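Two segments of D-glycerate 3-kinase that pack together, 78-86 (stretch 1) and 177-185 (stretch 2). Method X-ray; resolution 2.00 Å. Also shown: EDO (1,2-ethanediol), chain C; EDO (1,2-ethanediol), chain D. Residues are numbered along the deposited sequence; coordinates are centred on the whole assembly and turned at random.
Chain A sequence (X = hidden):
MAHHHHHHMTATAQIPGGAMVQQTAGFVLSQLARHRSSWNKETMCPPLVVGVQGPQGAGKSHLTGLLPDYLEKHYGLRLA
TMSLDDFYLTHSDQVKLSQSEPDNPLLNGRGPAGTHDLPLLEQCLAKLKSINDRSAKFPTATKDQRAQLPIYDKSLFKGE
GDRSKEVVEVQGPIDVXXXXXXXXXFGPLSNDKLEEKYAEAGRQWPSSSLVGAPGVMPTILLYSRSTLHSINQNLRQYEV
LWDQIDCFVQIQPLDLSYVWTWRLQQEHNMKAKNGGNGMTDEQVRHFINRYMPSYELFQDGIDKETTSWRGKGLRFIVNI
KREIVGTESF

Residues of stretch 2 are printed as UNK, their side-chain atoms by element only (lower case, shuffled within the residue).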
# COMPACT_ATOMS: atom_id res chain seq x y z
N ARG A 78 -4.08 21.23 -2.44
CA ARG A 78 -3.11 20.76 -3.42
C ARG A 78 -2.58 19.42 -2.93
O ARG A 78 -2.11 19.31 -1.79
CB ARG A 78 -1.97 21.77 -3.62
CG ARG A 78 -2.43 23.12 -4.16
CD ARG A 78 -1.30 24.13 -4.19
NE ARG A 78 -0.22 23.75 -5.11
CZ ARG A 78 -0.27 23.93 -6.43
NH1 ARG A 78 -1.34 24.48 -6.99
NH2 ARG A 78 0.75 23.56 -7.20
N LEU A 79 -2.69 18.40 -3.77
CA LEU A 79 -2.38 17.03 -3.41
C LEU A 79 -1.26 16.48 -4.26
O LEU A 79 -1.06 16.89 -5.42
CB LEU A 79 -3.61 16.12 -3.55
CG LEU A 79 -4.44 16.04 -2.26
CD1 LEU A 79 -5.40 17.20 -2.25
CD2 LEU A 79 -5.17 14.72 -2.07
N ALA A 80 -0.51 15.55 -3.68
CA ALA A 80 0.42 14.71 -4.41
C ALA A 80 0.15 13.29 -3.95
O ALA A 80 -0.21 13.08 -2.79
CB ALA A 80 1.89 15.08 -4.13
N THR A 81 0.28 12.33 -4.86
CA THR A 81 0.02 10.93 -4.53
C THR A 81 1.25 10.07 -4.81
O THR A 81 1.86 10.19 -5.88
CB THR A 81 -1.17 10.38 -5.32
OG1 THR A 81 -2.35 11.10 -4.96
CG2 THR A 81 -1.37 8.89 -5.00
N MET A 82 1.60 9.21 -3.85
CA MET A 82 2.57 8.14 -4.02
C MET A 82 1.85 6.80 -3.94
O MET A 82 1.19 6.52 -2.93
CB MET A 82 3.68 8.20 -2.96
CG MET A 82 4.76 9.20 -3.26
SD MET A 82 5.94 9.40 -1.92
CE MET A 82 6.53 7.71 -1.70
N SER A 83 1.98 5.99 -4.98
CA SER A 83 1.45 4.63 -4.99
C SER A 83 2.61 3.65 -4.86
O SER A 83 3.58 3.74 -5.61
CB SER A 83 0.67 4.36 -6.27
OG SER A 83 -0.34 5.34 -6.43
N LEU A 84 2.50 2.71 -3.92
CA LEU A 84 3.60 1.79 -3.65
C LEU A 84 4.08 1.06 -4.90
O LEU A 84 5.29 0.86 -5.10
CB LEU A 84 3.18 0.79 -2.58
CG LEU A 84 4.24 -0.21 -2.13
CD1 LEU A 84 5.36 0.55 -1.44
CD2 LEU A 84 3.60 -1.23 -1.18
N ASP A 85 3.15 0.64 -5.77
CA ASP A 85 3.54 -0.13 -6.95
C ASP A 85 4.41 0.67 -7.91
O ASP A 85 5.15 0.09 -8.70
CB ASP A 85 2.30 -0.61 -7.70
CG ASP A 85 1.48 -1.60 -6.91
OD1 ASP A 85 1.72 -1.78 -5.69
OD2 ASP A 85 0.58 -2.20 -7.54
N ASP A 86 4.31 2.00 -7.90
CA ASP A 86 5.17 2.79 -8.78
C ASP A 86 6.62 2.79 -8.31
O ASP A 86 7.49 3.29 -9.03
CB ASP A 86 4.66 4.23 -8.89
CG ASP A 86 3.44 4.34 -9.75
OD1 ASP A 86 3.49 3.82 -10.88
OD2 ASP A 86 2.43 4.91 -9.28
N UNK A 177 -0.19 14.65 1.18
CA UNK A 177 0.38 13.55 0.40
C UNK A 177 -0.42 12.30 0.72
O UNK A 177 -0.56 11.92 1.89
c UNK A 177 2.68 14.55 0.19
c UNK A 177 2.40 12.04 0.06
c UNK A 177 1.87 13.35 0.71
N UNK A 178 -1.00 11.69 -0.31
CA UNK A 178 -1.61 10.37 -0.19
C UNK A 178 -0.55 9.34 -0.56
O UNK A 178 -0.01 9.36 -1.67
c UNK A 178 -3.85 11.37 -0.82
c UNK A 178 -2.85 10.25 -1.09
c UNK A 178 -3.51 8.87 -0.91
c UNK A 178 -4.43 11.35 0.55
N UNK A 179 -0.22 8.45 0.38
CA UNK A 179 0.77 7.39 0.15
C UNK A 179 0.07 6.05 0.35
O UNK A 179 -0.17 5.63 1.49
c UNK A 179 4.12 4.65 -0.27
c UNK A 179 3.17 5.70 -0.19
c UNK A 179 4.73 5.06 2.02
c UNK A 179 1.97 7.56 1.08
c UNK A 179 4.90 4.35 0.83
c UNK A 179 3.79 6.09 2.09
c UNK A 179 3.01 6.42 0.99
N UNK A 180 -0.28 5.39 -0.75
CA UNK A 180 -1.16 4.23 -0.71
C UNK A 180 -0.45 2.97 -1.19
O UNK A 180 0.53 3.03 -1.93
o UNK A 180 -3.03 2.72 -3.56
c UNK A 180 -2.40 4.46 -1.58
o UNK A 180 -2.94 4.27 -5.13
c UNK A 180 -2.73 3.87 -3.97
c UNK A 180 -2.07 4.81 -3.00
N UNK A 181 -0.98 1.83 -0.77
CA UNK A 181 -0.36 0.57 -1.14
C UNK A 181 -1.03 -0.62 -0.51
O UNK A 181 -1.55 -0.52 0.60
N UNK A 182 -1.02 -1.77 -1.21
CA UNK A 182 -1.71 -2.95 -0.71
C UNK A 182 -1.14 -3.42 0.63
O UNK A 182 -1.84 -4.05 1.42
c UNK A 182 0.36 -7.80 0.30
c UNK A 182 2.30 -7.16 -1.03
c UNK A 182 -0.26 -4.71 -1.84
c UNK A 182 0.79 -4.29 -2.61
n UNK A 182 1.87 -5.13 -2.43
c UNK A 182 1.54 -6.10 -1.52
c UNK A 182 -1.63 -4.08 -1.75
c UNK A 182 -0.39 -6.74 -0.20
c UNK A 182 1.70 -8.00 -0.11
c UNK A 182 0.20 -5.87 -1.13
N UNK A 183 0.13 -3.12 0.91
CA UNK A 183 0.76 -3.52 2.15
C UNK A 183 1.26 -2.33 2.96
O UNK A 183 2.12 -2.50 3.84
c UNK A 183 1.92 -4.50 1.88
s UNK A 183 4.55 -4.89 0.76
c UNK A 183 5.44 -4.13 2.12
c UNK A 183 2.96 -3.97 0.86
N UNK A 184 0.78 -1.12 2.68
CA UNK A 184 1.28 0.03 3.41
C UNK A 184 0.97 -0.12 4.89
O UNK A 184 -0.14 -0.49 5.28
c UNK A 184 1.51 1.90 1.70
o UNK A 184 2.23 1.15 1.03
n UNK A 184 1.42 3.21 1.46
c UNK A 184 0.69 1.34 2.85
N UNK A 185 1.97 0.12 5.73
CA UNK A 185 1.77 -0.01 7.16
C UNK A 185 1.89 -1.43 7.71
O UNK A 185 1.93 -1.61 8.93
C1 EDO C . 3.50 8.58 -9.33
O1 EDO C . 3.48 7.55 -10.34
C2 EDO C . 3.89 7.96 -7.99
O2 EDO C . 2.90 6.99 -7.63
C1 EDO D . -7.51 0.83 -1.77
O1 EDO D . -7.78 -0.57 -1.91
C2 EDO D . -6.23 1.21 -2.50
O2 EDO D . -5.11 1.16 -1.61
O HOH W 1 -0.34 -1.32 -4.00
O HOH W 2 3.48 -3.52 -4.49

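Position 177 carries three side-chain carbons, one bearing the other two, facing Ala80. The fork sits at CB, as in valine, and Val177 pairs in parallel register with Ala80; its CG2 lies 4.4 Å from Ala80 CB. A short, beta-branched side chain suits an extended strand and fills this buried site beside the small alanine.

Position 178 has four carbons, forked at the first, with one arm two carbons long, and they touch Leu79: isoleucine. Ile178 lies on the face it shares with Thr81, and its CG1 reaches Leu79 CD2 at 3.8 Å, apolar against apolar. Its backbone both donates to and accepts from the neighbouring strand: Ile178 N donates to Ala80 O (3.0 Å), and Met82 N donates to Ile178 O (2.7 Å).

At position 179 one carbon leads to a six-membered ring of carbon that meets Met82 and Leu84, with no oxygen beyond it, so the residue is phenylalanine rather than tyrosine. Phe179 turns to the same face as Val177, Ala80 and Met82. Met82 CE lies over one face of its ring, Met82 CB is 3.8 Å from Phe179 CD1, and Met82 SD stands 5.3 Å from the ring centroid (the mean of Phe179 CG, CD1, CD2, CE1, CE2 and CZ) in an oblique sulfur-aromatic contact. A flat, wholly apolar ring suits this buried place beside a flexible thioether.

Position 180 shows three carbons, the third carrying two oxygens, one of them near Ser83. This is a carboxylate on a two-carbon arm, hence glutamate. Glu180 returns to the face of Ile178 and Ser83, where its OE2 lies 3.1 Å from Ser83 OG, within hydrogen-bonding reach. The polar end suits a partly exposed site. Glu180 N donates to Met82 O (2.9 Å).

Position 181 has no side-chain atoms and is glycine. An ideal CB on Gly181 would come 2.8 Å from Leu84 CB, a clash, and would also strike the side chain of position 184.

Position 182 bears one carbon followed by fused five- and six-membered rings holding eight carbons and one nitrogen, near Asp85 and Leu84: the indole of tryptophan. Asp85 OD1 lies at the edge of the Trp182 ring, 4.1 Å from CD1. Two waters link Asp85 OD1 to Trp182, one through the backbone N and the other, weakly, through NE1; the ring nitrogen suits indole to this place.

Position 183 is an unbranched chain of two carbons, a sulfur and a carbon, against Leu84: methionine. Met183 CG packs 3.5 Å from Leu84 CD2, and an unbranched, apolar chain suits this buried place.

Position 184 has two carbons, the second carrying one oxygen and one nitrogen, and reaches Leu84, as asparagine can. Asn184 OD1 lies 3.5 Å from Leu84 CD2. The amide suits the place because its NH2 can donate to a backbone carbonyl: Asn184 ND2 makes a weak hydrogen bond to Phe179 O (2.9 Å), while Asn184 N closes the type I turn on Gly181 O (3.2 Å).

Position 185, without side-chain atoms, is glycine. The backbone angles of Gly185 would jam a CB against the preceding carbonyl oxygen.

The contact is thus two parallel strands joined by a ladder of backbone hydrogen bonds, which Leu84 N extends to Glu180 O (2.8 Å). Side chains alternate between the faces, and beyond the strands Leu84 packs against the turn.

Stretch 2 (177-185) VIFEGWMNG
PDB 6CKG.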